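Local coordinates for Alr1585 protein (Nostoc sp., PDB 5C2I) that probably uses hydrogen peroxide to oxidise dyes and other substrates at its heme, as a dye-decolorizing (DyP-type) peroxidase, at residues S64-Q67 and T68-S72; V160-L163 and Q164-Q168; T323-P326 and F327-T331; T334-R337 and G338-R342. The protein carries 1 engineered substitution. All coordinates share one frame; numbering follows the deposited sequence.

Interaction 1. Residues S64-Q67 and T68-S72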
loop_
_atom_site.group_PDB
_atom_site.type_symbol
_atom_site.label_atom_id
_atom_site.label_comp_id
_atom_site.label_asym_id
_atom_site.label_seq_id
_atom_site.Cartn_x
_atom_site.Cartn_y
_atom_site.Cartn_z
ATOM N N SER A 64 13.415 9.143 -38.555
ATOM C CA SER A 64 12.225 8.345 -38.202
ATOM C C SER A 64 11.939 8.499 -36.721
ATOM O O SER A 64 10.787 8.608 -36.330
ATOM C CB SER A 64 12.360 6.858 -38.555
ATOM O OG SER A 64 13.277 6.252 -37.613
ATOM N N PHE A 65 12.991 8.533 -35.901
ATOM C CA PHE A 65 12.807 8.739 -34.462
ATOM C C PHE A 65 12.215 10.100 -34.129
ATOM O O PHE A 65 11.310 10.203 -33.293
ATOM C CB PHE A 65 14.130 8.560 -33.716
ATOM C CG PHE A 65 13.972 8.565 -32.227
ATOM C CD1 PHE A 65 13.481 7.445 -31.572
ATOM C CD2 PHE A 65 14.326 9.647 -31.492
ATOM C CE1 PHE A 65 13.310 7.441 -30.181
ATOM C CE2 PHE A 65 14.210 9.635 -30.100
ATOM C CZ PHE A 65 13.660 8.533 -29.448
ATOM N N ALA A 66 12.664 11.131 -34.817
ATOM C CA ALA A 66 12.092 12.446 -34.664
ATOM C C ALA A 66 10.651 12.531 -35.148
ATOM O O ALA A 66 9.840 13.191 -34.507
ATOM C CB ALA A 66 12.950 13.467 -35.396
ATOM N N GLN A 67 10.323 11.826 -36.236
ATOM C CA GLN A 67 8.946 11.851 -36.733
ATOM C C GLN A 67 8.015 11.110 -35.796
ATOM O O GLN A 67 6.874 11.509 -35.611
ATOM C CB GLN A 67 8.852 11.234 -38.132
ATOM C CG GLN A 67 9.468 12.107 -39.204
ATOM C CD GLN A 67 9.716 11.369 -40.512
ATOM O OE1 GLN A 67 9.760 10.127 -40.567
ATOM N NE2 GLN A 67 9.903 12.141 -41.582
ATOM N N THR A 68 8.476 9.991 -35.234
ATOM C CA THR A 68 7.598 9.076 -34.506
ATOM C C THR A 68 7.520 9.346 -33.013
ATOM O O THR A 68 6.446 9.217 -32.409
ATOM C CB THR A 68 8.037 7.623 -34.735
ATOM O OG1 THR A 68 8.048 7.380 -36.146
ATOM C CG2 THR A 68 7.054 6.645 -34.128
ATOM N N TYR A 69 8.658 9.669 -32.394
ATOM C CA TYR A 69 8.737 9.662 -30.933
ATOM C C TYR A 69 9.020 10.982 -30.241
ATOM O O TYR A 69 8.547 11.183 -29.125
ATOM C CB TYR A 69 9.825 8.661 -30.486
ATOM C CG TYR A 69 9.393 7.230 -30.729
ATOM C CD1 TYR A 69 8.504 6.614 -29.878
ATOM C CD2 TYR A 69 9.893 6.496 -31.795
ATOM C CE1 TYR A 69 8.082 5.293 -30.101
ATOM C CE2 TYR A 69 9.516 5.179 -32.007
ATOM C CZ TYR A 69 8.611 4.585 -31.151
ATOM O OH TYR A 69 8.222 3.286 -31.359
ATOM N N ILE A 70 9.860 11.830 -30.822
ATOM C CA ILE A 70 10.349 12.987 -30.055
ATOM C C ILE A 70 9.163 13.859 -29.644
ATOM O O ILE A 70 8.290 14.190 -30.454
ATOM C CB ILE A 70 11.428 13.789 -30.807
ATOM C CG1 ILE A 70 12.700 12.919 -30.950
ATOM C CG2 ILE A 70 11.767 15.052 -30.045
ATOM C CD1 ILE A 70 13.823 13.555 -31.721
ATOM N N THR A 71 9.197 14.284 -28.397
ATOM C CA THR A 71 8.153 15.095 -27.802
ATOM C C THR A 71 8.547 16.560 -27.864
ATOM O O THR A 71 9.542 16.940 -27.275
ATOM C CB THR A 71 7.967 14.693 -26.330
ATOM O OG1 THR A 71 7.809 13.277 -26.228
ATOM C CG2 THR A 71 6.730 15.364 -25.720
ATOM N N SER A 72 7.721 17.388 -28.508
ATOM C CA SER A 72 7.920 18.832 -28.436
ATOM C C SER A 72 7.420 19.396 -27.087
ATOM O O SER A 72 6.636 18.765 -26.381
ATOM C CB SER A 72 7.193 19.509 -29.582
ATOM O OG SER A 72 5.798 19.410 -29.410
HETATM O O HOH W 1 8.483 14.915 -33.123
#

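Interaction 2. Residues V160-L163 and Q164-Q168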
loop_
_atom_site.group_PDB
_atom_site.type_symbol
_atom_site.label_atom_id
_atom_site.label_comp_id
_atom_site.label_asym_id
_atom_site.label_seq_id
_atom_site.Cartn_x
_atom_site.Cartn_y
_atom_site.Cartn_z
ATOM N N VAL A 160 6.863 -1.165 -17.071
ATOM C CA VAL A 160 6.860 -2.357 -17.943
ATOM C C VAL A 160 6.632 -1.956 -19.390
ATOM O O VAL A 160 7.364 -2.364 -20.283
ATOM C CB VAL A 160 5.817 -3.371 -17.508
ATOM C CG1 VAL A 160 5.653 -4.458 -18.565
ATOM C CG2 VAL A 160 6.204 -3.968 -16.149
ATOM N N ASP A 161 5.666 -1.066 -19.614
ATOM C CA ASP A 161 5.429 -0.550 -20.955
ATOM C C ASP A 161 6.634 0.204 -21.512
ATOM O O ASP A 161 6.973 0.039 -22.686
ATOM C CB ASP A 161 4.246 0.426 -20.947
ATOM C CG ASP A 161 3.530 0.454 -22.289
ATOM O OD1 ASP A 161 3.237 -0.625 -22.880
ATOM O OD2 ASP A 161 3.301 1.568 -22.786
ATOM N N LEU A 162 7.266 1.027 -20.677
ATOM C CA LEU A 162 8.457 1.759 -21.076
ATOM C C LEU A 162 9.525 0.781 -21.606
ATOM O O LEU A 162 10.128 1.010 -22.662
ATOM C CB LEU A 162 9.016 2.550 -19.920
ATOM C CG LEU A 162 10.360 3.250 -20.143
ATOM C CD1 LEU A 162 10.321 4.215 -21.324
ATOM C CD2 LEU A 162 10.853 3.966 -18.873
ATOM N N LEU A 163 9.722 -0.316 -20.874
ATOM C CA LEU A 163 10.740 -1.309 -21.258
ATOM C C LEU A 163 10.397 -1.930 -22.621
ATOM O O LEU A 163 11.304 -2.150 -23.436
ATOM C CB LEU A 163 10.889 -2.394 -20.207
ATOM C CG LEU A 163 11.337 -1.862 -18.849
ATOM C CD1 LEU A 163 11.246 -2.962 -17.798
ATOM C CD2 LEU A 163 12.738 -1.277 -18.866
ATOM N N GLN A 164 9.121 -2.258 -22.841
ATOM C CA GLN A 164 8.709 -2.851 -24.096
ATOM C C GLN A 164 8.956 -1.911 -25.272
ATOM O O GLN A 164 9.427 -2.319 -26.347
ATOM C CB GLN A 164 7.224 -3.282 -24.094
ATOM C CG GLN A 164 6.791 -4.126 -22.897
ATOM C CD GLN A 164 7.712 -5.346 -22.647
ATOM O OE1 GLN A 164 7.804 -6.239 -23.484
ATOM N NE2 GLN A 164 8.326 -5.398 -21.473
ATOM N N ILE A 165 8.567 -0.657 -25.084
ATOM C CA ILE A 165 8.687 0.330 -26.131
ATOM C C ILE A 165 10.165 0.566 -26.438
ATOM O O ILE A 165 10.557 0.622 -27.589
ATOM C CB ILE A 165 7.986 1.656 -25.724
ATOM C CG1 ILE A 165 6.492 1.417 -25.778
ATOM C CG2 ILE A 165 8.366 2.768 -26.701
ATOM C CD1 ILE A 165 5.668 2.506 -25.120
ATOM N N VAL A 166 10.997 0.656 -25.401
ATOM C CA VAL A 166 12.428 0.761 -25.613
ATOM C C VAL A 166 12.980 -0.449 -26.409
ATOM O O VAL A 166 13.744 -0.264 -27.349
ATOM C CB VAL A 166 13.193 0.931 -24.298
ATOM C CG1 VAL A 166 14.678 0.719 -24.496
ATOM C CG2 VAL A 166 12.948 2.328 -23.737
ATOM N N ASN A 167 12.567 -1.662 -26.064
ATOM C CA ASN A 167 13.030 -2.829 -26.765
ATOM C C ASN A 167 12.587 -2.837 -28.243
ATOM O O ASN A 167 13.323 -3.313 -29.106
ATOM C CB ASN A 167 12.571 -4.133 -26.086
ATOM C CG ASN A 167 13.267 -4.348 -24.773
ATOM O OD1 ASN A 167 14.350 -3.779 -24.533
ATOM N ND2 ASN A 167 12.691 -5.164 -23.930
ATOM N N GLN A 168 11.416 -2.291 -28.519
ATOM C CA GLN A 168 11.002 -2.117 -29.903
ATOM C C GLN A 168 11.867 -1.085 -30.634
ATOM O O GLN A 168 12.379 -1.362 -31.708
ATOM C CB GLN A 168 9.555 -1.668 -29.951
ATOM C CG GLN A 168 8.974 -1.589 -31.344
ATOM C CD GLN A 168 7.473 -1.324 -31.306
ATOM O OE1 GLN A 168 6.797 -1.538 -30.289
ATOM N NE2 GLN A 168 6.944 -0.842 -32.409
#

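Interaction 3. Residues T323-P326 and F327-T331. With HEM (protoporphyrin IX containing Fe), chain E.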
loop_
_atom_site.group_PDB
_atom_site.type_symbol
_atom_site.label_atom_id
_atom_site.label_comp_id
_atom_site.label_asym_id
_atom_site.label_seq_id
_atom_site.Cartn_x
_atom_site.Cartn_y
_atom_site.Cartn_z
ATOM N N THR A 323 25.686 33.070 9.665
ATOM C CA THR A 323 25.691 32.262 10.887
ATOM C C THR A 323 24.486 31.321 11.024
ATOM O O THR A 323 24.420 30.565 11.973
ATOM C CB THR A 323 25.767 33.152 12.149
ATOM O OG1 THR A 323 24.586 33.932 12.264
ATOM C CG2 THR A 323 26.998 34.068 12.067
ATOM N N LYS A 324 23.519 31.415 10.087
ATOM C CA LYS A 324 22.385 30.491 10.059
ATOM C C LYS A 324 22.612 29.468 8.933
ATOM O O LYS A 324 22.780 28.263 9.192
ATOM C CB LYS A 324 21.065 31.277 9.929
ATOM C CG LYS A 324 20.831 32.265 11.074
ATOM C CD LYS A 324 19.764 33.280 10.697
ATOM C CE LYS A 324 19.363 34.191 11.832
ATOM N NZ LYS A 324 18.481 35.247 11.277
ATOM N N CYS A 325 22.621 29.949 7.698
ATOM C CA CYS A 325 23.085 29.168 6.548
ATOM C C CYS A 325 24.508 29.577 6.204
ATOM O O CYS A 325 24.742 30.692 5.695
ATOM C CB CYS A 325 22.207 29.384 5.326
ATOM S SG CYS A 325 22.711 28.310 3.946
ATOM N N PRO A 326 25.478 28.694 6.486
ATOM C CA PRO A 326 26.849 29.033 6.160
ATOM C C PRO A 326 27.091 29.368 4.693
ATOM O O PRO A 326 26.392 28.862 3.801
ATOM C CB PRO A 326 27.620 27.748 6.535
ATOM C CG PRO A 326 26.844 27.218 7.692
ATOM C CD PRO A 326 25.398 27.452 7.256
ATOM N N PHE A 327 28.153 30.154 4.417
ATOM C CA PHE A 327 28.518 30.425 3.032
ATOM C C PHE A 327 28.883 29.165 2.243
ATOM O O PHE A 327 28.765 29.126 1.030
ATOM C CB PHE A 327 29.696 31.418 2.986
ATOM C CG PHE A 327 29.321 32.846 3.324
ATOM C CD1 PHE A 327 28.409 33.537 2.553
ATOM C CD2 PHE A 327 30.015 33.542 4.323
ATOM C CE1 PHE A 327 28.108 34.874 2.827
ATOM C CE2 PHE A 327 29.753 34.874 4.581
ATOM C CZ PHE A 327 28.796 35.545 3.827
ATOM N N HIS A 328 29.326 28.130 2.933
ATOM C CA HIS A 328 29.700 26.918 2.235
ATOM C C HIS A 328 28.556 25.959 1.904
ATOM O O HIS A 328 28.787 25.015 1.171
ATOM C CB HIS A 328 30.787 26.158 3.028
ATOM C CG HIS A 328 30.294 25.644 4.343
ATOM N ND1 HIS A 328 30.682 26.170 5.547
ATOM C CD2 HIS A 328 29.429 24.651 4.633
ATOM C CE1 HIS A 328 30.078 25.520 6.528
ATOM N NE2 HIS A 328 29.308 24.601 5.997
ATOM N N SER A 329 27.363 26.159 2.483
ATOM C CA SER A 329 26.284 25.222 2.312
ATOM C C SER A 329 25.939 25.124 0.837
ATOM O O SER A 329 25.966 26.126 0.117
ATOM C CB SER A 329 25.064 25.626 3.139
ATOM O OG SER A 329 25.368 25.706 4.530
ATOM N N HIS A 330 25.631 23.913 0.400
ATOM C CA HIS A 330 25.368 23.669 -1.024
ATOM C C HIS A 330 24.419 24.700 -1.690
ATOM O O HIS A 330 24.740 25.203 -2.781
ATOM C CB HIS A 330 24.865 22.250 -1.205
ATOM C CG HIS A 330 24.600 21.868 -2.636
ATOM N ND1 HIS A 330 25.574 21.895 -3.611
ATOM C CD2 HIS A 330 23.486 21.368 -3.225
ATOM C CE1 HIS A 330 25.074 21.415 -4.740
ATOM N NE2 HIS A 330 23.819 21.076 -4.523
ATOM N N THR A 331 23.288 24.995 -1.055
ATOM C CA THR A 331 22.325 25.939 -1.637
ATOM C C THR A 331 22.871 27.328 -1.773
ATOM O O THR A 331 22.625 28.011 -2.768
ATOM C CB THR A 331 20.966 26.000 -0.870
ATOM O OG1 THR A 331 21.203 26.327 0.485
ATOM C CG2 THR A 331 20.223 24.670 -0.959
HETATM C CHA HEM E . 20.049 22.318 -4.876
HETATM C CHB HEM E . 21.573 17.883 -3.750
HETATM C CHC HEM E . 24.796 18.099 -7.354
HETATM C CHD HEM E . 23.414 22.617 -8.277
HETATM C C1A HEM E . 20.196 21.096 -4.239
HETATM C C2A HEM E . 19.458 20.675 -3.093
HETATM C C3A HEM E . 19.889 19.432 -2.782
HETATM C C4A HEM E . 20.864 19.080 -3.742
HETATM C CMA HEM E . 19.403 18.536 -1.675
HETATM C CAA HEM E . 18.374 21.456 -2.339
HETATM C CBA HEM E . 16.930 21.326 -2.829
HETATM C CGA HEM E . 16.847 21.828 -4.244
HETATM O O1A HEM E . 16.715 23.058 -4.512
HETATM O O2A HEM E . 16.919 21.004 -5.158
HETATM C C1B HEM E . 22.558 17.560 -4.682
HETATM C C2B HEM E . 23.232 16.290 -4.733
HETATM C C3B HEM E . 24.087 16.328 -5.745
HETATM C C4B HEM E . 23.983 17.682 -6.294
HETATM C CMB HEM E . 22.962 15.146 -3.821
HETATM C CAB HEM E . 24.992 15.296 -6.310
HETATM C CBB HEM E . 24.795 13.972 -6.179
HETATM C C1C HEM E . 24.746 19.389 -7.907
HETATM C C2C HEM E . 25.617 19.907 -8.843
HETATM C C3C HEM E . 25.233 21.201 -9.083
HETATM C C4C HEM E . 24.101 21.443 -8.295
HETATM C CMC HEM E . 26.744 19.202 -9.541
HETATM C CAC HEM E . 25.841 22.211 -9.948
HETATM C CBC HEM E . 27.100 22.343 -10.287
HETATM C C1D HEM E . 22.294 22.812 -7.471
HETATM C C2D HEM E . 21.528 24.052 -7.537
HETATM C C3D HEM E . 20.625 23.998 -6.568
HETATM C C4D HEM E . 20.826 22.671 -5.945
HETATM C CMD HEM E . 21.715 25.218 -8.494
HETATM C CAD HEM E . 19.578 25.033 -6.272
HETATM C CBD HEM E . 20.069 26.148 -5.341
HETATM C CGD HEM E . 18.977 27.147 -5.141
HETATM O O1D HEM E . 18.662 27.385 -3.978
HETATM O O2D HEM E . 18.395 27.742 -6.111
HETATM N NA HEM E . 21.108 20.143 -4.580
HETATM N NB HEM E . 23.090 18.348 -5.562
HETATM N NC HEM E . 23.877 20.357 -7.496
HETATM N ND HEM E . 21.896 22.041 -6.456
HETATM FE FE HEM E . 22.498 20.266 -6.005
HETATM O O HOH W 2 21.155 19.271 -7.640
#

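Interaction 4. Residues T334-R337 and G338-R342. With HEM (protoporphyrin IX containing Fe), chain E.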
loop_
_atom_site.group_PDB
_atom_site.type_symbol
_atom_site.label_atom_id
_atom_site.label_comp_id
_atom_site.label_asym_id
_atom_site.label_seq_id
_atom_site.Cartn_x
_atom_site.Cartn_y
_atom_site.Cartn_z
ATOM N N THR A 334 25.698 27.358 -4.618
ATOM C CA THR A 334 25.199 27.203 -5.972
ATOM C C THR A 334 24.199 28.292 -6.346
ATOM O O THR A 334 24.036 28.587 -7.533
ATOM C CB THR A 334 24.580 25.815 -6.202
ATOM O OG1 THR A 334 23.504 25.611 -5.282
ATOM C CG2 THR A 334 25.582 24.730 -6.042
ATOM N N ASN A 335 23.522 28.875 -5.358
ATOM C CA ASN A 335 22.637 29.990 -5.575
ATOM C C ASN A 335 22.820 31.012 -4.469
ATOM O O ASN A 335 22.208 30.926 -3.396
ATOM C CB ASN A 335 21.178 29.593 -5.684
ATOM C CG ASN A 335 20.296 30.807 -6.026
ATOM O OD1 ASN A 335 20.792 31.945 -6.093
ATOM N ND2 ASN A 335 19.001 30.586 -6.182
ATOM N N PRO A 336 23.719 31.972 -4.701
ATOM C CA PRO A 336 24.045 32.903 -3.627
ATOM C C PRO A 336 22.916 33.882 -3.263
ATOM O O PRO A 336 23.071 34.635 -2.294
ATOM C CB PRO A 336 25.284 33.657 -4.181
ATOM C CG PRO A 336 25.882 32.740 -5.188
ATOM C CD PRO A 336 24.686 32.046 -5.812
ATOM N N ARG A 337 21.845 33.910 -4.070
ATOM C CA ARG A 337 20.705 34.809 -3.896
ATOM C C ARG A 337 21.088 36.252 -3.533
ATOM O O ARG A 337 20.469 36.881 -2.649
ATOM C CB ARG A 337 19.705 34.243 -2.853
ATOM C CG ARG A 337 19.228 32.857 -3.243
ATOM C CD ARG A 337 18.097 32.350 -2.372
ATOM N NE ARG A 337 17.761 30.987 -2.777
ATOM C CZ ARG A 337 16.541 30.456 -2.884
ATOM N NH1 ARG A 337 15.438 31.147 -2.606
ATOM N NH2 ARG A 337 16.442 29.172 -3.240
ATOM N N GLY A 338 22.119 36.762 -4.190
ATOM C CA GLY A 338 22.592 38.119 -3.942
ATOM C C GLY A 338 23.931 38.286 -3.256
ATOM O O GLY A 338 24.460 39.419 -3.213
ATOM N N ASP A 339 24.492 37.217 -2.678
ATOM C CA ASP A 339 25.799 37.378 -1.952
ATOM C C ASP A 339 26.857 38.005 -2.851
ATOM O O ASP A 339 27.673 38.792 -2.368
ATOM C CB ASP A 339 26.379 36.042 -1.429
ATOM C CG ASP A 339 25.700 35.530 -0.191
ATOM O OD1 ASP A 339 25.032 36.304 0.549
ATOM O OD2 ASP A 339 25.827 34.300 0.055
ATOM N N THR A 340 26.888 37.655 -4.140
ATOM C CA THR A 340 27.966 38.175 -5.020
ATOM C C THR A 340 27.754 39.647 -5.376
ATOM O O THR A 340 28.718 40.404 -5.567
ATOM C CB THR A 340 28.172 37.379 -6.323
ATOM O OG1 THR A 340 27.090 37.632 -7.240
ATOM C CG2 THR A 340 28.320 35.886 -6.062
ATOM N N ALA A 341 26.490 40.060 -5.375
ATOM C CA ALA A 341 26.126 41.435 -5.647
ATOM C C ALA A 341 26.430 42.357 -4.477
ATOM O O ALA A 341 26.716 43.525 -4.675
ATOM C CB ALA A 341 24.651 41.510 -6.050
ATOM N N ARG A 342 26.361 41.853 -3.253
ATOM C CA ARG A 342 26.820 42.608 -2.092
ATOM C C ARG A 342 28.301 42.623 -1.872
ATOM O O ARG A 342 28.893 43.648 -1.524
ATOM C CB ARG A 342 26.348 41.962 -0.815
ATOM C CG ARG A 342 24.927 42.218 -0.473
ATOM C CD ARG A 342 24.663 41.605 0.890
ATOM N NE ARG A 342 24.419 40.164 0.771
ATOM C CZ ARG A 342 23.269 39.622 0.359
ATOM N NH1 ARG A 342 22.238 40.397 0.037
ATOM N NH2 ARG A 342 23.136 38.305 0.275
HETATM C CHA HEM E . 20.049 22.318 -4.876
HETATM C CHB HEM E . 21.573 17.883 -3.750
HETATM C CHC HEM E . 24.796 18.099 -7.354
HETATM C CHD HEM E . 23.414 22.617 -8.277
HETATM C C1A HEM E . 20.196 21.096 -4.239
HETATM C C2A HEM E . 19.458 20.675 -3.093
HETATM C C3A HEM E . 19.889 19.432 -2.782
HETATM C C4A HEM E . 20.864 19.080 -3.742
HETATM C CMA HEM E . 19.403 18.536 -1.675
HETATM C CAA HEM E . 18.374 21.456 -2.339
HETATM C CBA HEM E . 16.930 21.326 -2.829
HETATM C CGA HEM E . 16.847 21.828 -4.244
HETATM O O1A HEM E . 16.715 23.058 -4.512
HETATM O O2A HEM E . 16.919 21.004 -5.158
HETATM C C1B HEM E . 22.558 17.560 -4.682
HETATM C C2B HEM E . 23.232 16.290 -4.733
HETATM C C3B HEM E . 24.087 16.328 -5.745
HETATM C C4B HEM E . 23.983 17.682 -6.294
HETATM C CMB HEM E . 22.962 15.146 -3.821
HETATM C CAB HEM E . 24.992 15.296 -6.310
HETATM C CBB HEM E . 24.795 13.972 -6.179
HETATM C C1C HEM E . 24.746 19.389 -7.907
HETATM C C2C HEM E . 25.617 19.907 -8.843
HETATM C C3C HEM E . 25.233 21.201 -9.083
HETATM C C4C HEM E . 24.101 21.443 -8.295
HETATM C CMC HEM E . 26.744 19.202 -9.541
HETATM C CAC HEM E . 25.841 22.211 -9.948
HETATM C CBC HEM E . 27.100 22.343 -10.287
HETATM C C1D HEM E . 22.294 22.812 -7.471
HETATM C C2D HEM E . 21.528 24.052 -7.537
HETATM C C3D HEM E . 20.625 23.998 -6.568
HETATM C C4D HEM E . 20.826 22.671 -5.945
HETATM C CMD HEM E . 21.715 25.218 -8.494
HETATM C CAD HEM E . 19.578 25.033 -6.272
HETATM C CBD HEM E . 20.069 26.148 -5.341
HETATM C CGD HEM E . 18.977 27.147 -5.141
HETATM O O1D HEM E . 18.662 27.385 -3.978
HETATM O O2D HEM E . 18.395 27.742 -6.111
HETATM N NA HEM E . 21.108 20.143 -4.580
HETATM N NB HEM E . 23.090 18.348 -5.562
HETATM N NC HEM E . 23.877 20.357 -7.496
HETATM N ND HEM E . 21.896 22.041 -6.456
HETATM FE FE HEM E . 22.498 20.266 -6.005
HETATM O O HOH W 3 20.517 37.437 0.088
HETATM O O HOH W 2 21.155 19.271 -7.640
#

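Interaction 1. Residues S64-Q67 and T68-S72
Phe65 and Tyr69, four residues apart, meet where helix 55-68 runs out. Tyr69 starts with its CB over one face of the Phe65 ring, a CH-pi contact 4.0 Å from the centroid and 23° off the ring normal. CG and CD2 then pass along the same ring, CD2 lying 3.7 Å from Phe65 CD1. Further out the two rings are tilted by 30° and offset, with little overlap. Chi1 of -172° sets the Phe65 ring beside its own carbonyl carbon, where Tyr69 and Ile70 both reach it: Ile70 CG1 comes within 3.7 Å of Phe65 CD2, while Ile70 CD1 lies against Ala66 CB. The helix end is secured by carbonyls that accept twice. Phe65 O takes Tyr69 N at 2.9 Å and Ile70 N at 3.3 Å; Ser64 O takes Thr68 N and, from the opposite face of its plane, Thr68 OG1 at 3.0 Å. A water donates to both Ala66 O and Ile70 O, bridging the helix end and the loop. Phe65 and Ile70 pack on strand 93-98, Ala66 and Ile70 touch Leu464 of helix 461-465, and Ser72 N-caps helix 73-86.

Interaction 2. Residues V160-L163 and Q164-Q168
Leu162 and Val166 run alongside each other in the same direction, one turn apart, with Leu162 CD1 4.0 Å from Val166 CG2. Val160 and Gln164 are likewise aligned, but here the longer chain folds back: chi1 (-50°) puts Gln164 CG beside its backbone N, 3.2 Å from Val160 O, and the bend at chi2 (-51°) then turns the amide so that NE2 makes a weak bond to the same oxygen at 3.4 Å. That carbonyl already receives Gln164 N, at 3.1 Å. Asp161 and Ile165 instead cross at a slant, Ile165 CD1 lying 3.5 Å from Asp161 OD2. All these pairs follow the i to i+4 spacing of helix 159-176, which packs on the antiparallel sheet of the ferredoxin-like DyP domain. Leu162 and Val166 face that sheet, touching Ile154 and Val44, and Leu163 reaches Arg182. Backbone bonds set the spacing, among them Val166 N to Leu162 O at 2.9 Å. Another flank of the helix meets the second subunit: Gln164 OE1 accepts from Gly370 N of that subunit, Gln164 NE2 donates to Asp184 O there, and Asn167 ND2 bonds to OD1 of the same Asp184 in the neighbouring chain.

Interaction 3. Residues T323-P326 and F327-T331
The His328 ring carries Pro326 CB over one face, a CH-pi contact with CB 3.6 Å from the centroid and 21° off the normal. The closest ring atom is CE1, at 3.3 Å from Pro326 CB. Two residues on, the His330 ring has heme NA at its edge and in its plane, and its NE2 binds the heme iron at 2.1 Å: His330 is the proximal ligand of this DyP-type peroxidase, and a water oxygen lies 2.3 Å from the iron on the opposite side of the heme. A type I beta turn from Pro326 to Ser329 holds His328 and leads into the helix that begins with His330. It closes through Ser329 N and Pro326 O at 3.2 Å, the donor standing well above the carbonyl plane. His328 CG sits between its own backbone N and carbonyl carbon (chi1 66°), which turns the imidazole back over the proline; the ring also meets Trp430. Ser329 occupies the N-cap position of helix 330-334, yet its hydroxyl bonds to Leu287 O instead of capping. On the far side of His330, ND1 bonds to Asp418 OD2, and together with the bond from NE2 to the iron this fixes the ring's rotation. Thr331, next in the helix, places CG2 4.0 Å from heme CAA, at the root of a propionate. Just before the turn, Cys325 SG lies 3.7 Å from Ser329 CB.

Interaction 4. Residues T334-R337 and G338-R342
Pro336 and Asp339 are the two ends of a tight turn, with Asp339 N bonded to Pro336 O at 3.0 Å and their CB atoms 3.8 Å apart. Pro336 CG also approaches Thr340 CG2. This type I' beta turn passes through Arg337 and Gly338, both at positive phi; Asn335 just before it and Arg337 within it bind a heme propionate. Asn335 ND2 donates to heme O2D at 2.9 Å, and Arg337 NH2 reaches O1D at the same 2.9 Å; O1D lies at the edge of the guanidinium, in its plane. Both bonds are nearly straight, at 166° and 169°, so each carboxylate oxygen has its own grip. The Arg337 chain is extended from CG to NE (chi2 -171°), spanning the way from the turn to the propionate. Its guanidinium is positioned by NH1 bonding to Phe314 O, NH2 to Asn312 OD1, and cation-pi contacts with Phe314 and Trp228. Asn335 is itself positioned by an Asx turn, its OD1 accepting Arg337 N at 3.0 Å from above the amide plane. Farther out, Arg342 NH2 forms a salt bridge with Asp339 OD1 at 2.8 Å, and through a water links to Arg337 O. Arg332 braces Asp339, and Asp317 braces Arg342. The turn thus connects helix 330-334 to helix 339-343, with Pro336 against Glu357 of helix 350-358 and Trp404 of helix 397-405.

From the N terminus, interaction 1 closes the end of helix 55-68 and leads into helix 73-86; interaction 2 follows within helix 159-176 and closes no loop. Both belong to the N-terminal DyP domain, their centres 16 Å apart, and they touch where Tyr69 CE1 meets Ile165 CG2 at 4.2 Å. Interactions 3 and 4 come much later, across the chain's centre, with centres about 40 to 44 Å from those of the first two. Each closes a beta turn, 326-329 and 336-339, leading into helix 330-334 and helix 339-343. They meet through Phe327 and Asp339 and share the heme, one at the iron and the other at a propionate. All four are in series, none nested or crossed.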